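Local coordinates for peptidoglycan D,D-transpeptidase FtsI (Burkholderia pseudomallei, PDB 6HZI), which probably cross-links peptide stems of septal peptidoglycan during cell division, as other FtsI (PBP3) transpeptidases do, at residues A[131-135]-A[136-140]; A[316-319]-A[320-324]; A[229-232]-A[233-237]. All coordinates share one frame; numbering follows the deposited sequence.

Interaction 1 of 3, residues A[131-135]-A[136-140]; sequences MTMKP and EEMWN
Met133 and Lys134 meet the side chain of Glu137 at the start of helix 135-144, where the chain leaves the loop after helix 123-130; Lys134 holds the N-cap position, and the N3 glutamate accepts from the N-cap amide, one half of a capping box. Met133 comes first. Its CB lies 3.4 Å from Glu137 OE1, and its chain, bent at the last torsion (chi3 -72°), brings CE to 4.2 Å from Met138 SD, the two methionines crossing at about a right angle. Both thioether chains also rest on Leu76 of helix 70-79. Lys134 gives the polar centre of the contact: its backbone N donates to Glu137 OE1 over 2.8 Å, with an almost straight N-H...O angle of 171°. The oxygen is met on its anti side, with the donor well out of the carboxylate plane. Glu137 reaches this point because its CG is turned beside its own backbone N (chi1 -79°) and the rest of the chain is extended. Its other oxygen, OE2, forms a salt bridge with Arg82, which also binds the carbonyl of Thr132, so one arginine ties the loop and the first helical turn together. The Lys134 ammonium may add a little electrostatic attraction, NZ standing 4.3 Å from Glu137 OE2, beyond a salt bridge. The carbonyl of Lys134 accepts a weak bond from Met138 N. Pro135, without an N-H of its own, suits the first turn of a helix, where an amide has no helical carbonyl four residues back. Its ring packs on Gln174 and Trp169, while its carbonyl takes the first strong i to i+4 bond of this segment: Trp139 N donates to Pro135 O over 2.8 Å, nearly in line with the C=O bond.

Interaction 2 of 3, residues A[316-319]-A[320-324]; sequences AIVG and DTLRA
Residues 316-319 and 320-324 are consecutive turns near the C-terminal end of helix 310-324, joined by four i to i+4 backbone bonds. Asp320 N to Ala316 O and Arg323 N to Gly319 O are each 2.9 Å long and nearly straight; the two between them bend more. Thr321 adds a side-chain bond: OG1, pointing away from its own carbonyl carbon (chi1 -66°), donates to Ile317 O over 2.7 Å. Thr321 N binds the same carbonyl from the other face of its plane, giving that oxygen two donors and the threonine hydroxyl a partner on the buried side of the helix. Ile317 and Thr321 lie side by side, facing strand 290-297. One step round, Val318 CG1 touches Leu322 CD1 at 3.7 Å, the two chains pointing the same way, and both pack on Ala283 of strand 274-283. The polar flank carries Arg323, whose chain bends at chi3 (-80°) and curls back over Gly319. The carbonyl oxygen of Gly319 sits over the centre of the guanidinium, 3.4 Å above its plane, and with no side chain on Gly319 the group can lie close to the backbone. Arg323 NH2 then forms a salt bridge with Asp320 OD1 at 3.2 Å, on the anti side of OD1 and well out of the carboxylate plane. Asp320 OD2 is bound by Asn21 of helix 12-28. The carboxylate thus joins two helices and probably offsets part of the arginine's charge, which may also polarise the Gly319 carbonyl whose oxygen faces it.

Interaction 3 of 3, residues A[229-232]-A[233-237]; sequences REVR and TMLES
Arg229 O is gripped twice by Thr233: the backbone N donates over 3.0 Å and OG1 over 3.2 Å, from opposite faces of the carbonyl plane. The hydroxyl reaches back along helix 225-238 because chi1 (-57°) swings it to the amide side of its residue. The next three carbonyls are bound by the amides four residues on, the shortest of these three bonds running from Leu235 N to Val231 O at 2.7 Å. Met234 stretches past the carbonyl of Glu230, its CG 3.4 Å from Glu230 O, and goes on to Val74 of helix 70-79. Val231 and Leu235 make a loose apolar contact one turn apart, CG1 of the valine 4.3 Å from CG of the leucine, and both pack against Ile197 of helix 187-198. Arg232 folds back so that Arg229 CA lies 3.9 Å from the plane of its guanidinium, over one face and offset toward the rim; its N-H groups serve Asp200, in a salt bridge, and the carbonyls of Ile197 and Pro286. Glu236, its chain extended, forms a salt bridge with Arg254 through OE1. At the last turn Ser237 OG donates to Met234 O over 2.6 Å. The Val231, Met234 and Leu235 side wedges between helices 70-79 and 187-198 and strand 274-283, consistent with a core helix of the penicillin-binding transpeptidase fold; Leu235 also touches Pro71, beside the lysine of what is probably the active-site SxxK motif.

Overall arrangement
Following the chain from the N terminus, interaction 1 comes first, where the loop after helix 123-130 turns into helix 135-144; interaction 3 follows within helix 225-238, and interaction 2 lies last, in helix 310-324. The three are in series: each is local, so none closes a long loop, and none nests in or crosses another. Interactions 1 and 2 lie on opposite sides of the chain's centre, their own centres about 37 Å apart, while the centre of interaction 3 lies about 22 Å from that of interaction 1 and about 21 Å from that of interaction 2. Helix 70-79 receives side chains from both interactions 1 and 3, and strand 274-283 from both 3 and 2, linking the helical region to the antiparallel sheet.

Interaction 1 of 3, residues A[131-135]-A[136-140]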
ATOM      1  N   MET A 131      19.759  -4.745  -0.342  1.00 45.81           N
ATOM      2  CA  MET A 131      21.237  -4.666  -0.500  1.00 42.66           C
ATOM      3  C   MET A 131      21.665  -5.496  -1.721  1.00 42.80           C
ATOM      4  O   MET A 131      22.812  -5.386  -2.140  1.00 46.31           O
ATOM      5  CB  MET A 131      21.972  -5.167   0.742  1.00 40.10           C
ATOM      6  CG  MET A 131      21.924  -4.243   1.947  1.00 45.96           C
ATOM      7  SD  MET A 131      22.197  -2.489   1.504  1.00 60.27           S
ATOM      8  CE  MET A 131      20.500  -1.941   1.306  1.00 59.67           C
ATOM      9  N   THR A 132      20.778  -6.248  -2.346  1.00 40.44           N
ATOM     10  CA  THR A 132      21.123  -6.931  -3.618  1.00 40.21           C
ATOM     11  C   THR A 132      20.904  -5.992  -4.816  1.00 41.59           C
ATOM     12  O   THR A 132      20.958  -6.507  -5.975  1.00 43.54           O
ATOM     13  CB  THR A 132      20.306  -8.223  -3.802  1.00 42.68           C
ATOM     14  OG1 THR A 132      18.948  -7.976  -4.230  1.00 38.97           O
ATOM     15  CG2 THR A 132      20.333  -9.066  -2.540  1.00 39.89           C
ATOM     16  N   MET A 133      20.572  -4.720  -4.605  1.00 39.22           N
ATOM     17  CA  MET A 133      20.168  -3.833  -5.746  1.00 43.80           C
ATOM     18  C   MET A 133      20.867  -2.487  -5.594  1.00 39.00           C
ATOM     19  O   MET A 133      21.315  -2.166  -4.459  1.00 35.76           O
ATOM     20  CB  MET A 133      18.650  -3.601  -5.828  1.00 45.43           C
ATOM     21  CG  MET A 133      17.830  -4.861  -6.082  1.00 43.82           C
ATOM     22  SD  MET A 133      15.990  -4.661  -5.998  1.00 39.53           S
ATOM     23  CE  MET A 133      15.729  -4.437  -4.238  1.00 40.44           C
ATOM     24  N   LYS A 134      21.019  -1.767  -6.700  1.00 43.64           N
ATOM     25  CA  LYS A 134      21.719  -0.446  -6.709  1.00 54.82           C
ATOM     26  C   LYS A 134      20.694   0.644  -6.429  1.00 49.33           C
ATOM     27  O   LYS A 134      19.543   0.497  -6.836  1.00 50.01           O
ATOM     28  CB  LYS A 134      22.352  -0.147  -8.074  1.00 71.11           C
ATOM     29  CG  LYS A 134      23.439  -1.113  -8.542  1.00 72.89           C
ATOM     30  CD  LYS A 134      23.679  -1.078 -10.040  1.00 79.52           C
ATOM     31  CE  LYS A 134      24.563  -2.220 -10.511  1.00 94.01           C
ATOM     32  NZ  LYS A 134      24.133  -2.749 -11.827  1.00 95.47           N
ATOM     33  N   PRO A 135      21.066   1.732  -5.722  1.00 50.82           N
ATOM     34  CA  PRO A 135      20.186   2.901  -5.561  1.00 55.72           C
ATOM     35  C   PRO A 135      19.446   3.313  -6.851  1.00 51.50           C
ATOM     36  O   PRO A 135      18.270   3.589  -6.870  1.00 48.23           O
ATOM     37  CB  PRO A 135      21.188   3.990  -5.131  1.00 50.97           C
ATOM     38  CG  PRO A 135      22.217   3.226  -4.313  1.00 47.17           C
ATOM     39  CD  PRO A 135      22.357   1.903  -5.035  1.00 47.81           C
ATOM     40  N   GLU A 136      20.164   3.314  -7.952  1.00 48.93           N
ATOM     41  CA  GLU A 136      19.590   3.778  -9.220  1.00 55.80           C
ATOM     42  C   GLU A 136      18.422   2.851  -9.559  1.00 46.67           C
ATOM     43  O   GLU A 136      17.393   3.331 -10.026  1.00 51.61           O
ATOM     44  CB  GLU A 136      20.698   3.865 -10.271  1.00 59.52           C
ATOM     45  CG  GLU A 136      20.214   4.339 -11.629  1.00 67.90           C
ATOM     46  CD  GLU A 136      21.289   4.291 -12.694  1.00 71.32           C
ATOM     47  OE1 GLU A 136      22.471   4.135 -12.338  1.00 73.64           O
ATOM     48  OE2 GLU A 136      20.933   4.371 -13.863  1.00 62.21           O
ATOM     49  N   GLU A 137      18.610   1.552  -9.407  1.00 49.06           N
ATOM     50  CA  GLU A 137      17.586   0.552  -9.781  1.00 49.95           C
ATOM     51  C   GLU A 137      16.293   0.848  -9.010  1.00 46.52           C
ATOM     52  O   GLU A 137      15.238   0.804  -9.626  1.00 44.52           O
ATOM     53  CB  GLU A 137      18.098  -0.847  -9.472  1.00 50.50           C
ATOM     54  CG  GLU A 137      19.066  -1.367 -10.508  1.00 47.29           C
ATOM     55  CD  GLU A 137      19.719  -2.692 -10.150  1.00 42.66           C
ATOM     56  OE1 GLU A 137      19.928  -2.975  -8.948  1.00 44.93           O
ATOM     57  OE2 GLU A 137      19.989  -3.442 -11.075  1.00 39.29           O
ATOM     58  N   MET A 138      16.429   1.183  -7.734  1.00 38.44           N
ATOM     59  CA  MET A 138      15.329   1.325  -6.763  1.00 46.22           C
ATOM     60  C   MET A 138      14.648   2.670  -7.020  1.00 44.88           C
ATOM     61  O   MET A 138      13.390   2.694  -7.098  1.00 43.22           O
ATOM     62  CB  MET A 138      15.854   1.223  -5.323  1.00 43.35           C
ATOM     63  CG  MET A 138      16.157  -0.233  -4.930  1.00 49.00           C
ATOM     64  SD  MET A 138      16.617  -0.464  -3.210  1.00 52.61           S
ATOM     65  CE  MET A 138      15.339   0.433  -2.328  1.00 65.17           C
ATOM     66  N   TRP A 139      15.445   3.729  -7.188  1.00 47.42           N
ATOM     67  CA  TRP A 139      14.952   5.090  -7.559  1.00 48.14           C
ATOM     68  C   TRP A 139      14.170   4.974  -8.874  1.00 41.34           C
ATOM     69  O   TRP A 139      13.060   5.482  -8.963  1.00 40.97           O
ATOM     70  CB  TRP A 139      16.086   6.121  -7.644  1.00 47.26           C
ATOM     71  CG  TRP A 139      15.641   7.552  -7.806  1.00 41.70           C
ATOM     72  CD1 TRP A 139      15.577   8.536  -6.843  1.00 39.99           C
ATOM     73  CD2 TRP A 139      15.230   8.165  -9.041  1.00 39.32           C
ATOM     74  NE1 TRP A 139      15.116   9.708  -7.389  1.00 41.61           N
ATOM     75  CE2 TRP A 139      14.913   9.512  -8.738  1.00 38.12           C
ATOM     76  CE3 TRP A 139      15.100   7.691 -10.364  1.00 42.71           C
ATOM     77  CZ2 TRP A 139      14.457  10.393  -9.719  1.00 39.43           C
ATOM     78  CZ3 TRP A 139      14.643   8.560 -11.330  1.00 44.18           C
ATOM     79  CH2 TRP A 139      14.329   9.895 -11.003  1.00 42.25           C
ATOM     80  N   ASN A 140      14.676   4.238  -9.839  1.00 37.96           N
ATOM     81  CA  ASN A 140      13.941   4.141 -11.118  1.00 43.94           C
ATOM     82  C   ASN A 140      12.595   3.498 -10.835  1.00 44.39           C
ATOM     83  O   ASN A 140      11.637   3.895 -11.516  1.00 45.88           O
ATOM     84  CB  ASN A 140      14.703   3.398 -12.227  1.00 45.00           C
ATOM     85  CG  ASN A 140      15.760   4.259 -12.889  1.00 52.39           C
ATOM     86  OD1 ASN A 140      15.781   5.491 -12.732  1.00 51.77           O
ATOM     87  ND2 ASN A 140      16.651   3.604 -13.610  1.00 48.61           N
TER

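Interaction 2 of 3, residues A[316-319]-A[320-324]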
ATOM      1  N   ALA A 316     -13.965  -3.820   5.908  1.00 32.05           N
ATOM      2  CA  ALA A 316     -15.390  -3.401   5.806  1.00 36.64           C
ATOM      3  C   ALA A 316     -15.653  -2.807   4.410  1.00 37.34           C
ATOM      4  O   ALA A 316     -16.584  -3.287   3.734  1.00 44.55           O
ATOM      5  CB  ALA A 316     -15.716  -2.430   6.929  1.00 32.99           C
ATOM      6  N   ILE A 317     -14.815  -1.864   3.947  1.00 36.20           N
ATOM      7  CA  ILE A 317     -14.990  -1.229   2.607  1.00 37.86           C
ATOM      8  C   ILE A 317     -14.928  -2.329   1.522  1.00 37.07           C
ATOM      9  O   ILE A 317     -15.675  -2.271   0.526  1.00 39.53           O
ATOM     10  CB  ILE A 317     -13.927  -0.121   2.376  1.00 37.48           C
ATOM     11  CG1 ILE A 317     -14.116   1.063   3.328  1.00 36.41           C
ATOM     12  CG2 ILE A 317     -13.930   0.353   0.920  1.00 34.92           C
ATOM     13  CD1 ILE A 317     -12.986   2.056   3.289  1.00 36.37           C
ATOM     14  N   VAL A 318     -13.997  -3.264   1.649  1.00 33.04           N
ATOM     15  CA  VAL A 318     -13.801  -4.269   0.585  1.00 35.71           C
ATOM     16  C   VAL A 318     -15.042  -5.169   0.491  1.00 35.75           C
ATOM     17  O   VAL A 318     -15.540  -5.360  -0.628  1.00 34.09           O
ATOM     18  CB  VAL A 318     -12.500  -5.061   0.793  1.00 36.49           C
ATOM     19  CG1 VAL A 318     -12.471  -6.280  -0.116  1.00 33.40           C
ATOM     20  CG2 VAL A 318     -11.283  -4.161   0.532  1.00 39.07           C
ATOM     21  N   GLY A 319     -15.483  -5.766   1.597  1.00 40.03           N
ATOM     22  CA  GLY A 319     -16.710  -6.583   1.584  1.00 40.31           C
ATOM     23  C   GLY A 319     -17.904  -5.777   1.068  1.00 38.60           C
ATOM     24  O   GLY A 319     -18.614  -6.239   0.139  1.00 40.99           O
ATOM     25  N   ASP A 320     -18.133  -4.569   1.585  1.00 38.98           N
ATOM     26  CA  ASP A 320     -19.355  -3.830   1.167  1.00 43.66           C
ATOM     27  C   ASP A 320     -19.224  -3.582  -0.336  1.00 41.16           C
ATOM     28  O   ASP A 320     -20.201  -3.742  -1.061  1.00 41.53           O
ATOM     29  CB  ASP A 320     -19.584  -2.556   1.998  1.00 40.41           C
ATOM     30  CG  ASP A 320     -19.961  -2.833   3.446  1.00 47.42           C
ATOM     31  OD1 ASP A 320     -20.449  -3.948   3.712  1.00 57.70           O
ATOM     32  OD2 ASP A 320     -19.738  -1.946   4.312  1.00 51.56           O
ATOM     33  N   THR A 321     -18.035  -3.192  -0.793  1.00 39.17           N
ATOM     34  CA  THR A 321     -17.861  -2.749  -2.198  1.00 40.55           C
ATOM     35  C   THR A 321     -18.054  -3.945  -3.133  1.00 46.20           C
ATOM     36  O   THR A 321     -18.641  -3.786  -4.234  1.00 47.59           O
ATOM     37  CB  THR A 321     -16.486  -2.121  -2.438  1.00 35.31           C
ATOM     38  OG1 THR A 321     -16.348  -0.907  -1.698  1.00 34.48           O
ATOM     39  CG2 THR A 321     -16.297  -1.820  -3.899  1.00 38.64           C
ATOM     40  N   LEU A 322     -17.488  -5.092  -2.758  1.00 42.63           N
ATOM     41  CA  LEU A 322     -17.531  -6.292  -3.620  1.00 45.25           C
ATOM     42  C   LEU A 322     -18.987  -6.775  -3.652  1.00 46.29           C
ATOM     43  O   LEU A 322     -19.479  -7.033  -4.773  1.00 43.80           O
ATOM     44  CB  LEU A 322     -16.583  -7.367  -3.074  1.00 43.95           C
ATOM     45  CG  LEU A 322     -15.092  -7.157  -3.348  1.00 41.41           C
ATOM     46  CD1 LEU A 322     -14.281  -8.276  -2.711  1.00 42.43           C
ATOM     47  CD2 LEU A 322     -14.802  -7.098  -4.846  1.00 37.92           C
ATOM     48  N   ARG A 323     -19.676  -6.829  -2.501  1.00 40.88           N
ATOM     49  CA  ARG A 323     -21.154  -7.110  -2.505  1.00 46.53           C
ATOM     50  C   ARG A 323     -21.904  -6.148  -3.446  1.00 45.76           C
ATOM     51  O   ARG A 323     -22.482  -6.647  -4.432  1.00 49.93           O
ATOM     52  CB  ARG A 323     -21.689  -7.124  -1.082  1.00 46.01           C
ATOM     53  CG  ARG A 323     -21.230  -8.385  -0.366  1.00 47.17           C
ATOM     54  CD  ARG A 323     -21.975  -8.469   0.932  1.00 56.98           C
ATOM     55  NE  ARG A 323     -21.376  -7.603   1.937  1.00 56.06           N
ATOM     56  CZ  ARG A 323     -20.297  -7.918   2.630  1.00 54.24           C
ATOM     57  NH1 ARG A 323     -19.693  -9.073   2.383  1.00 56.13           N
ATOM     58  NH2 ARG A 323     -19.823  -7.074   3.541  1.00 48.98           N
ATOM     59  N   ALA A 324     -21.725  -4.829  -3.273  1.00 48.89           N
ATOM     60  CA  ALA A 324     -22.255  -3.737  -4.137  1.00 43.69           C
ATOM     61  C   ALA A 324     -21.946  -3.940  -5.625  1.00 46.17           C
ATOM     62  O   ALA A 324     -22.724  -3.474  -6.414  1.00 51.53           O
ATOM     63  CB  ALA A 324     -21.722  -2.419  -3.664  1.00 44.75           C
TER

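Interaction 3 of 3, residues A[229-232]-A[233-237]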
ATOM      1  N   ARG A 229       1.988 -11.506  -9.989  1.00 40.45           N
ATOM      2  CA  ARG A 229       1.190 -12.633  -9.434  1.00 42.05           C
ATOM      3  C   ARG A 229       1.849 -13.089  -8.126  1.00 40.46           C
ATOM      4  O   ARG A 229       1.158 -13.467  -7.162  1.00 37.42           O
ATOM      5  CB  ARG A 229       1.138 -13.783 -10.449  1.00 48.80           C
ATOM      6  CG  ARG A 229       0.281 -13.474 -11.669  1.00 57.17           C
ATOM      7  CD  ARG A 229       0.161 -14.618 -12.651  1.00 64.35           C
ATOM      8  NE  ARG A 229       0.033 -13.997 -13.958  1.00 77.51           N
ATOM      9  CZ  ARG A 229       0.927 -14.078 -14.939  1.00 79.27           C
ATOM     10  NH1 ARG A 229       2.010 -14.823 -14.805  1.00 82.75           N
ATOM     11  NH2 ARG A 229       0.721 -13.434 -16.073  1.00 85.80           N
ATOM     12  N   GLU A 230       3.181 -13.135  -8.116  1.00 37.94           N
ATOM     13  CA  GLU A 230       3.931 -13.670  -6.960  1.00 35.83           C
ATOM     14  C   GLU A 230       3.805 -12.745  -5.755  1.00 34.21           C
ATOM     15  O   GLU A 230       3.700 -13.259  -4.617  1.00 39.78           O
ATOM     16  CB  GLU A 230       5.348 -13.929  -7.447  1.00 38.27           C
ATOM     17  CG  GLU A 230       5.314 -15.235  -8.172  1.00 39.84           C
ATOM     18  CD  GLU A 230       6.624 -15.577  -8.735  1.00 42.98           C
ATOM     19  OE1 GLU A 230       7.488 -14.632  -8.742  1.00 46.75           O
ATOM     20  OE2 GLU A 230       6.747 -16.767  -9.116  1.00 52.27           O
ATOM     21  N   VAL A 231       3.801 -11.437  -5.993  1.00 32.13           N
ATOM     22  CA  VAL A 231       3.622 -10.454  -4.899  1.00 36.21           C
ATOM     23  C   VAL A 231       2.170 -10.536  -4.426  1.00 32.61           C
ATOM     24  O   VAL A 231       1.935 -10.455  -3.194  1.00 30.35           O
ATOM     25  CB  VAL A 231       4.073  -9.061  -5.359  1.00 36.32           C
ATOM     26  CG1 VAL A 231       3.794  -7.981  -4.319  1.00 35.24           C
ATOM     27  CG2 VAL A 231       5.555  -9.111  -5.697  1.00 35.88           C
ATOM     28  N   ARG A 232       1.239 -10.772  -5.353  1.00 34.51           N
ATOM     29  CA  ARG A 232      -0.187 -10.946  -4.967  1.00 35.07           C
ATOM     30  C   ARG A 232      -0.322 -12.141  -4.006  1.00 37.10           C
ATOM     31  O   ARG A 232      -1.034 -11.988  -2.971  1.00 38.91           O
ATOM     32  CB  ARG A 232      -1.088 -11.015  -6.196  1.00 36.33           C
ATOM     33  CG  ARG A 232      -1.300  -9.682  -6.904  1.00 41.05           C
ATOM     34  CD  ARG A 232      -2.613  -9.624  -7.674  1.00 39.64           C
ATOM     35  NE  ARG A 232      -2.721 -10.566  -8.784  1.00 36.32           N
ATOM     36  CZ  ARG A 232      -2.099 -10.428  -9.948  1.00 40.32           C
ATOM     37  NH1 ARG A 232      -1.281  -9.416 -10.163  1.00 42.37           N
ATOM     38  NH2 ARG A 232      -2.261 -11.324 -10.891  1.00 37.81           N
ATOM     39  N   THR A 233       0.327 -13.282  -4.290  1.00 35.44           N
ATOM     40  CA  THR A 233       0.347 -14.479  -3.372  1.00 34.45           C
ATOM     41  C   THR A 233       0.892 -14.058  -2.006  1.00 31.64           C
ATOM     42  O   THR A 233       0.284 -14.325  -0.981  1.00 32.10           O
ATOM     43  CB  THR A 233       1.202 -15.613  -3.955  1.00 36.75           C
ATOM     44  OG1 THR A 233       0.679 -15.951  -5.240  1.00 36.78           O
ATOM     45  CG2 THR A 233       1.237 -16.828  -3.066  1.00 32.33           C
ATOM     46  N   MET A 234       1.979 -13.316  -2.015  1.00 32.22           N
ATOM     47  CA  MET A 234       2.557 -12.819  -0.759  1.00 35.94           C
ATOM     48  C   MET A 234       1.581 -11.850  -0.059  1.00 37.50           C
ATOM     49  O   MET A 234       1.492 -11.912   1.175  1.00 37.93           O
ATOM     50  CB  MET A 234       3.896 -12.127  -1.037  1.00 36.47           C
ATOM     51  CG  MET A 234       4.977 -13.058  -1.516  1.00 32.89           C
ATOM     52  SD  MET A 234       6.411 -12.073  -2.103  1.00 36.85           S
ATOM     53  CE  MET A 234       7.368 -13.347  -2.936  1.00 33.72           C
ATOM     54  N   LEU A 235       0.904 -10.931  -0.763  1.00 39.24           N
ATOM     55  CA  LEU A 235      -0.015  -9.984  -0.058  1.00 35.51           C
ATOM     56  C   LEU A 235      -1.133 -10.783   0.619  1.00 33.41           C
ATOM     57  O   LEU A 235      -1.557 -10.427   1.739  1.00 33.05           O
ATOM     58  CB  LEU A 235      -0.589  -8.938  -1.023  1.00 36.54           C
ATOM     59  CG  LEU A 235       0.447  -7.953  -1.584  1.00 36.10           C
ATOM     60  CD1 LEU A 235      -0.154  -7.081  -2.677  1.00 34.56           C
ATOM     61  CD2 LEU A 235       1.100  -7.109  -0.490  1.00 32.61           C
ATOM     62  N   GLU A 236      -1.599 -11.842  -0.026  1.00 36.71           N
ATOM     63  CA  GLU A 236      -2.621 -12.752   0.553  1.00 37.68           C
ATOM     64  C   GLU A 236      -2.065 -13.386   1.842  1.00 38.54           C
ATOM     65  O   GLU A 236      -2.786 -13.415   2.880  1.00 37.97           O
ATOM     66  CB  GLU A 236      -3.070 -13.747  -0.499  1.00 36.92           C
ATOM     67  CG  GLU A 236      -4.196 -14.616   0.019  1.00 41.03           C
ATOM     68  CD  GLU A 236      -4.951 -15.365  -1.072  1.00 44.66           C
ATOM     69  OE1 GLU A 236      -6.032 -15.932  -0.730  1.00 42.90           O
ATOM     70  OE2 GLU A 236      -4.466 -15.341  -2.285  1.00 36.32           O
ATOM     71  N   SER A 237      -0.789 -13.746   1.867  1.00 35.80           N
ATOM     72  CA  SER A 237      -0.242 -14.427   3.059  1.00 36.42           C
ATOM     73  C   SER A 237      -0.300 -13.477   4.265  1.00 39.91           C
ATOM     74  O   SER A 237      -0.429 -13.974   5.418  1.00 42.74           O
ATOM     75  CB  SER A 237       1.120 -14.969   2.798  1.00 35.93           C
ATOM     76  OG  SER A 237       2.113 -13.937   2.718  1.00 42.36           O
TER
HETATM   77  O   HOH W   1      -3.262 -14.132  -3.998  1.00 40.58           O